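Local atomic coordinates of formimidoylglutamase (Bacillus subtilis, PDB entry 3M1R), a protein that hydrolyses N-formimidoyl-L-glutamate to L-glutamate and formamide, a manganese-dependent step of histidine degradation. Residues Gly62-Ala67 / Arg303-Val308; Ser131-Thr136 / Glu287-Asp292; Ser252-Cys257 / Asp299-Ala304. All blocks are in the same frame, centred on the assembly; numbering follows the deposited sequence.

Interaction 1: residues Gly62-Ala67 / Arg303-Val308; sequences GTIRQA and RAAAHV
I64 and A67, three residues apart on one flank of helix 60-69, carry the first helix's share of its contact with the alanine-rich start of helix 300-318. The two short axes approach to 8.1 Å and cross at -66°, and no hydrogen bond joins the segments, so the contact is made largely by apolar carbons. I64 is the first to touch. Its CG1 is anti to the carbonyl carbon (chi1 -62°), and the extended chain beyond it sets CD1 at 3.8 Å from A305 CB. The other branch reaches the backbone of the facing helix, CG2 lying 4.1 Å from A306 N, while the carbonyl O of I64 is 4.1 Å from A306 CB. I64 also packs on S302 and L309 of the same helix. The helices belong to the three-layer alpha/beta/alpha fold of the arginase family, whose core is a parallel sheet; A305, besides meeting I64, rests on I288 of the sheet strand 283-289. About one turn on from I64, A67 directs its CB toward the partner helix. That methyl meets A306 CB at 3.8 Å, methyl against methyl, and stands 3.9 Å from R303 CA, with the arginine CG at 4.1 Å. The close CA spacing of A67 and R303, 5.2 Å between their CA atoms, shows how little side chain separates the backbones here. Beyond CG the arginine chain runs on extended to NE, which forms a salt bridge with D299, and its NH2 donates to the carbonyl O of I260 of the second subunit.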
# COMPACT_ATOMS: atom_id res chain seq x y z
N GLY D 62 -7.25 -4.96 -19.58
CA GLY D 62 -8.01 -3.81 -19.11
C GLY D 62 -7.13 -2.60 -18.77
O GLY D 62 -7.46 -1.48 -19.16
N THR D 63 -6.02 -2.82 -18.07
CA THR D 63 -5.17 -1.71 -17.64
C THR D 63 -4.30 -1.18 -18.76
O THR D 63 -4.07 0.02 -18.82
CB THR D 63 -4.31 -2.04 -16.40
OG1 THR D 63 -3.38 -3.10 -16.70
CG2 THR D 63 -5.21 -2.44 -15.24
N ILE D 64 -3.83 -2.05 -19.64
CA ILE D 64 -3.11 -1.56 -20.81
C ILE D 64 -4.04 -0.74 -21.71
O ILE D 64 -3.64 0.27 -22.27
CB ILE D 64 -2.44 -2.69 -21.63
CG1 ILE D 64 -1.39 -3.42 -20.76
CG2 ILE D 64 -1.80 -2.11 -22.92
CD1 ILE D 64 -0.88 -4.76 -21.35
N ARG D 65 -5.30 -1.17 -21.84
CA ARG D 65 -6.24 -0.39 -22.68
C ARG D 65 -6.44 0.98 -22.07
O ARG D 65 -6.48 1.98 -22.76
CB ARG D 65 -7.61 -1.07 -22.79
CG ARG D 65 -7.71 -2.27 -23.78
CD ARG D 65 -9.15 -2.79 -23.82
NE ARG D 65 -9.39 -3.76 -24.88
CZ ARG D 65 -9.39 -5.08 -24.71
NH1 ARG D 65 -9.15 -5.60 -23.51
NH2 ARG D 65 -9.61 -5.88 -25.74
N GLN D 66 -6.54 1.02 -20.74
CA GLN D 66 -6.80 2.27 -20.06
C GLN D 66 -5.62 3.21 -20.25
O GLN D 66 -5.82 4.40 -20.52
CB GLN D 66 -7.08 2.01 -18.59
CG GLN D 66 -8.13 2.92 -17.98
CD GLN D 66 -8.23 2.76 -16.47
OE1 GLN D 66 -7.70 1.81 -15.90
NE2 GLN D 66 -8.92 3.69 -15.82
N ALA D 67 -4.40 2.70 -20.12
CA ALA D 67 -3.20 3.52 -20.31
C ALA D 67 -3.13 4.00 -21.75
O ALA D 67 -2.78 5.16 -22.02
CB ALA D 67 -1.94 2.75 -19.96
N ARG D 303 1.55 1.37 -18.48
CA ARG D 303 1.86 2.55 -19.32
C ARG D 303 3.01 2.21 -20.28
O ARG D 303 2.95 2.55 -21.46
CB ARG D 303 2.21 3.80 -18.49
CG ARG D 303 1.03 4.44 -17.76
CD ARG D 303 1.46 5.50 -16.75
NE ARG D 303 0.30 6.03 -16.03
CZ ARG D 303 -0.16 7.27 -16.15
NH1 ARG D 303 -1.22 7.67 -15.48
NH2 ARG D 303 0.45 8.14 -16.95
N ALA D 304 4.05 1.56 -19.75
CA ALA D 304 5.18 1.10 -20.56
C ALA D 304 4.70 0.22 -21.70
O ALA D 304 5.14 0.35 -22.85
CB ALA D 304 6.16 0.34 -19.71
N ALA D 305 3.77 -0.68 -21.39
CA ALA D 305 3.17 -1.56 -22.39
C ALA D 305 2.38 -0.75 -23.45
O ALA D 305 2.50 -1.00 -24.65
CB ALA D 305 2.27 -2.60 -21.72
N ALA D 306 1.59 0.21 -22.99
CA ALA D 306 0.84 1.06 -23.91
C ALA D 306 1.78 1.79 -24.86
O ALA D 306 1.50 1.93 -26.04
CB ALA D 306 -0.05 2.04 -23.14
N HIS D 307 2.93 2.23 -24.35
CA HIS D 307 3.90 2.91 -25.21
C HIS D 307 4.54 1.97 -26.22
O HIS D 307 4.89 2.39 -27.32
CB HIS D 307 4.95 3.66 -24.38
CG HIS D 307 4.51 5.03 -23.98
ND1 HIS D 307 3.49 5.26 -23.08
CD2 HIS D 307 4.95 6.26 -24.37
CE1 HIS D 307 3.31 6.56 -22.94
NE2 HIS D 307 4.19 7.19 -23.70
N VAL D 308 4.70 0.70 -25.86
CA VAL D 308 5.12 -0.30 -26.84
C VAL D 308 4.11 -0.35 -28.00
O VAL D 308 4.48 -0.51 -29.15
CB VAL D 308 5.26 -1.70 -26.22
CG1 VAL D 308 5.52 -2.72 -27.29
CG2 VAL D 308 6.35 -1.73 -25.14

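Interaction 2: residues Ser131-Thr136 / Glu287-Asp292; sequences SISYST and EIVEVD
E287, near the C-terminal end of strand 283-289, reaches S133 and T136 of the opposing helix with one carboxylate oxygen each. This polar end is the tightly packed part. The S133 hydroxyl donates to OE2 in a very short bond, S133 OG to E287 OE2 being 2.5 Å, a length whose detail is doubtful. T136 OG1 lies 2.8 Å from E287 OE1 and 3.1 Å from I132 O. The glutamate gets there with CG placed between its backbone N and carbonyl carbon (chi1 68°) and an extended chain beyond. OE2 has a further partner in S243 of strand 239-245; hydroxyls of S133 and S243 thus both bond OE2 and that of T136 lies near OE1, which would probably help to stabilise a buried negative charge. This belongs to the arginase-family fold, in which strand 283-289 lies inside the parallel sheet, between strands 121-127 and 239-245, and helix 133-141 covers one face. The looser part is apolar: the I132 and V289 side chains lie alongside one another, running in opposite senses, with I132 CG1 at 3.9 Å and CD1 at 4.0 Å from V289 CG1. Both sides of the contact are buried, and this valine edge leads toward the metal centre, with V289 packed on the metal ligand D245 and its side chain about 6 Å from a bound calcium ion.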
# COMPACT_ATOMS: atom_id res chain seq x y z
N SER D 131 2.01 -17.94 -21.52
CA SER D 131 1.56 -19.20 -22.13
C SER D 131 0.75 -19.00 -23.41
O SER D 131 0.63 -19.91 -24.21
CB SER D 131 0.73 -20.01 -21.13
OG SER D 131 -0.57 -19.45 -21.01
N ILE D 132 0.18 -17.80 -23.61
CA ILE D 132 -0.69 -17.56 -24.77
C ILE D 132 0.08 -17.57 -26.08
O ILE D 132 -0.52 -17.71 -27.14
CB ILE D 132 -1.49 -16.21 -24.67
CG1 ILE D 132 -0.60 -15.01 -24.99
CG2 ILE D 132 -2.11 -16.06 -23.28
CD1 ILE D 132 -1.37 -13.69 -25.17
N SER D 133 1.40 -17.43 -26.01
CA SER D 133 2.22 -17.33 -27.21
C SER D 133 2.19 -18.59 -28.06
O SER D 133 2.46 -18.55 -29.27
CB SER D 133 3.67 -16.96 -26.86
OG SER D 133 3.73 -15.68 -26.27
N TYR D 134 1.86 -19.71 -27.44
CA TYR D 134 1.71 -20.92 -28.22
C TYR D 134 0.53 -20.79 -29.17
O TYR D 134 0.67 -20.99 -30.37
CB TYR D 134 1.53 -22.15 -27.34
CG TYR D 134 1.08 -23.34 -28.13
CD1 TYR D 134 2.00 -24.16 -28.78
CD2 TYR D 134 -0.27 -23.66 -28.22
CE1 TYR D 134 1.59 -25.27 -29.50
CE2 TYR D 134 -0.69 -24.78 -28.95
CZ TYR D 134 0.24 -25.57 -29.58
OH TYR D 134 -0.16 -26.66 -30.30
N SER D 135 -0.64 -20.47 -28.62
CA SER D 135 -1.85 -20.40 -29.44
C SER D 135 -1.84 -19.26 -30.48
O SER D 135 -2.32 -19.42 -31.60
CB SER D 135 -3.11 -20.34 -28.57
OG SER D 135 -3.27 -21.52 -27.80
N THR D 136 -1.30 -18.10 -30.12
CA THR D 136 -1.33 -16.96 -31.02
C THR D 136 -0.44 -17.20 -32.23
O THR D 136 -0.89 -17.10 -33.37
CB THR D 136 -0.90 -15.67 -30.31
OG1 THR D 136 0.28 -15.94 -29.56
CG2 THR D 136 -1.98 -15.22 -29.38
N GLU D 287 2.38 -9.08 -29.74
CA GLU D 287 1.70 -9.41 -28.49
C GLU D 287 2.53 -8.90 -27.33
O GLU D 287 3.75 -8.84 -27.40
CB GLU D 287 1.49 -10.92 -28.37
CG GLU D 287 2.78 -11.68 -28.21
CD GLU D 287 2.58 -13.19 -28.22
OE1 GLU D 287 1.45 -13.65 -28.48
OE2 GLU D 287 3.56 -13.92 -27.98
N ILE D 288 1.86 -8.52 -26.26
CA ILE D 288 2.53 -8.13 -25.04
C ILE D 288 2.08 -9.04 -23.92
O ILE D 288 0.88 -9.21 -23.68
CB ILE D 288 2.21 -6.69 -24.70
CG1 ILE D 288 2.67 -5.79 -25.85
CG2 ILE D 288 2.86 -6.29 -23.36
CD1 ILE D 288 2.24 -4.37 -25.69
N VAL D 289 3.05 -9.66 -23.25
CA VAL D 289 2.72 -10.56 -22.16
C VAL D 289 3.45 -10.19 -20.88
O VAL D 289 4.39 -9.39 -20.88
CB VAL D 289 3.04 -12.04 -22.52
CG1 VAL D 289 2.14 -12.52 -23.64
CG2 VAL D 289 4.51 -12.21 -22.90
N GLU D 290 2.95 -10.78 -19.79
CA GLU D 290 3.59 -10.78 -18.49
C GLU D 290 3.50 -9.46 -17.73
O GLU D 290 4.24 -9.23 -16.78
CB GLU D 290 5.02 -11.34 -18.57
CG GLU D 290 5.06 -12.83 -18.93
CD GLU D 290 4.49 -13.76 -17.82
OE1 GLU D 290 3.64 -14.64 -18.11
OE2 GLU D 290 4.90 -13.65 -16.64
N VAL D 291 2.56 -8.61 -18.12
CA VAL D 291 2.22 -7.47 -17.28
C VAL D 291 1.27 -7.89 -16.16
O VAL D 291 0.23 -8.50 -16.42
CB VAL D 291 1.60 -6.35 -18.11
CG1 VAL D 291 1.13 -5.20 -17.21
CG2 VAL D 291 2.61 -5.86 -19.14
N ASP D 292 1.61 -7.57 -14.92
CA ASP D 292 0.72 -7.91 -13.81
C ASP D 292 0.35 -6.65 -13.00
O ASP D 292 1.08 -6.20 -12.13
CB ASP D 292 1.34 -9.00 -12.93
CG ASP D 292 0.37 -9.53 -11.85
OD1 ASP D 292 -0.68 -8.89 -11.59
OD2 ASP D 292 0.66 -10.60 -11.26

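Interaction 3: residues Ser252-Cys257 / Asp299-Ala304; sequences SHAPGC and DMTSRA
A type I beta turn from A254 to C257, in the loop that follows metal-ligand strand 239-245, receives the first turn of helix 300-318. T301 makes the largest share of the contact, using both branches. Its OG1, anti to the carbonyl carbon (chi1 -50°), accepts the backbone N-H of G256 at 3.0 Å between G256 N and T301 OG1, with an N-H...O angle of 144°. The same hydroxyl is hydrogen-bonded to D296, so it links the turn to the loop before the helix, and P255 CD lies 3.5 Å from T301 OG1. The other branch of T301 is apolar, CG2 lying 3.7 Å from A254 CB and 4.1 Å from C257 SG. Beside it the selenomethionine M300, bent at chi3 (59°), brings its terminal CE to 3.8 Å from P255 CD, the two side chains crossing at about a right angle; M300 CE is also 3.7 Å from S252 O. R298 of the fourth subunit donates to the carbonyl oxygens of P255 and C257, while M300 packs on I260 of the second subunit. C257 lies about 4 Å from the metal ligand D247, measured between side chains. The loop, which runs from strand 239-245 on to helix 267-278, is thus set against the first turn of helix 300-318, with C257 and A304 both packed on M246.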
# COMPACT_ATOMS: atom_id res chain seq x y z
N SER D 252 13.50 -1.96 -12.36
CA SER D 252 13.24 -0.54 -12.07
C SER D 252 12.30 0.12 -13.10
O SER D 252 11.65 1.11 -12.79
CB SER D 252 14.54 0.25 -11.89
OG SER D 252 15.32 0.26 -13.07
N HIS D 253 12.23 -0.45 -14.31
CA HIS D 253 11.39 0.07 -15.39
C HIS D 253 10.06 -0.67 -15.53
O HIS D 253 9.09 -0.12 -16.04
CB HIS D 253 12.14 0.04 -16.75
CG HIS D 253 13.20 1.08 -16.87
ND1 HIS D 253 13.25 1.98 -17.93
CD2 HIS D 253 14.24 1.40 -16.06
CE1 HIS D 253 14.28 2.79 -17.76
NE2 HIS D 253 14.89 2.47 -16.64
N ALA D 254 10.02 -1.93 -15.08
CA ALA D 254 8.77 -2.70 -15.08
C ALA D 254 8.58 -3.47 -13.76
O ALA D 254 8.76 -4.68 -13.74
CB ALA D 254 8.74 -3.67 -16.26
N PRO D 255 8.22 -2.76 -12.68
CA PRO D 255 8.08 -3.44 -11.37
C PRO D 255 6.87 -4.36 -11.36
O PRO D 255 6.73 -5.14 -10.45
CB PRO D 255 7.86 -2.27 -10.39
CG PRO D 255 7.25 -1.19 -11.22
CD PRO D 255 8.01 -1.30 -12.56
N GLY D 256 6.00 -4.25 -12.35
CA GLY D 256 4.78 -5.04 -12.36
C GLY D 256 4.83 -6.34 -13.13
O GLY D 256 3.77 -6.85 -13.51
N CYS D 257 6.01 -6.89 -13.39
CA CYS D 257 6.10 -8.22 -14.00
C CYS D 257 6.30 -9.28 -12.92
O CYS D 257 7.05 -9.05 -11.96
CB CYS D 257 7.25 -8.31 -15.00
SG CYS D 257 7.15 -7.11 -16.37
N ASP D 299 0.36 2.29 -12.32
CA ASP D 299 0.22 1.43 -13.50
C ASP D 299 1.39 1.61 -14.47
O ASP D 299 1.22 1.52 -15.68
CB ASP D 299 -1.11 1.69 -14.23
CG ASP D 299 -1.22 3.12 -14.79
OD1 ASP D 299 -0.48 4.02 -14.34
OD2 ASP D 299 -2.08 3.36 -15.68
N MSE D 300 2.57 1.86 -13.91
CA MSE D 300 3.79 2.11 -14.66
C MSE D 300 4.04 1.11 -15.75
O MSE D 300 4.49 1.48 -16.82
CB MSE D 300 5.01 2.03 -13.76
CG MSE D 300 5.32 3.31 -12.99
SE MSE D 300 6.83 3.00 -11.77
CE MSE D 300 8.17 2.46 -13.09
N THR D 301 3.80 -0.16 -15.44
CA THR D 301 4.14 -1.23 -16.36
C THR D 301 3.08 -1.34 -17.45
O THR D 301 3.40 -1.68 -18.58
CB THR D 301 4.39 -2.57 -15.64
OG1 THR D 301 5.30 -2.37 -14.54
CG2 THR D 301 5.02 -3.57 -16.61
N SER D 302 1.84 -1.03 -17.12
CA SER D 302 0.80 -0.96 -18.14
C SER D 302 1.03 0.27 -19.04
O SER D 302 0.77 0.20 -20.23
CB SER D 302 -0.60 -0.96 -17.51
OG SER D 302 -0.87 -2.19 -16.84
N ARG D 303 1.55 1.37 -18.48
CA ARG D 303 1.86 2.55 -19.32
C ARG D 303 3.01 2.21 -20.28
O ARG D 303 2.95 2.55 -21.46
CB ARG D 303 2.21 3.80 -18.49
CG ARG D 303 1.03 4.44 -17.76
CD ARG D 303 1.46 5.50 -16.75
NE ARG D 303 0.30 6.03 -16.03
CZ ARG D 303 -0.16 7.27 -16.15
NH1 ARG D 303 -1.22 7.67 -15.48
NH2 ARG D 303 0.45 8.14 -16.95
N ALA D 304 4.05 1.56 -19.75
CA ALA D 304 5.18 1.10 -20.56
C ALA D 304 4.70 0.22 -21.70
O ALA D 304 5.14 0.35 -22.85
CB ALA D 304 6.16 0.34 -19.71

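Helix 300-318 ties the set together: interactions 1 and 3 both use it, share R303 and A304, and have centres about 9 Å apart. T63 OG1 and S302 OG, 2.7 Å apart, probably hydrogen-bond across them. Interaction 2 lies about 15 Å from interaction 1 and 16 Å from interaction 3, measured between centres, yet touches both. I288 CD1 packs 3.5 Å from A305 O, and D292 N probably donates to G256 O at 2.7 Å, joining the end of the 287-292 segment to the turn. Between side chain and calcium ion, V289 of interaction 2 is at about 6 Å and A305 of interaction 1 at about 14 Å; C257 brings interaction 3 beside the ligand D247.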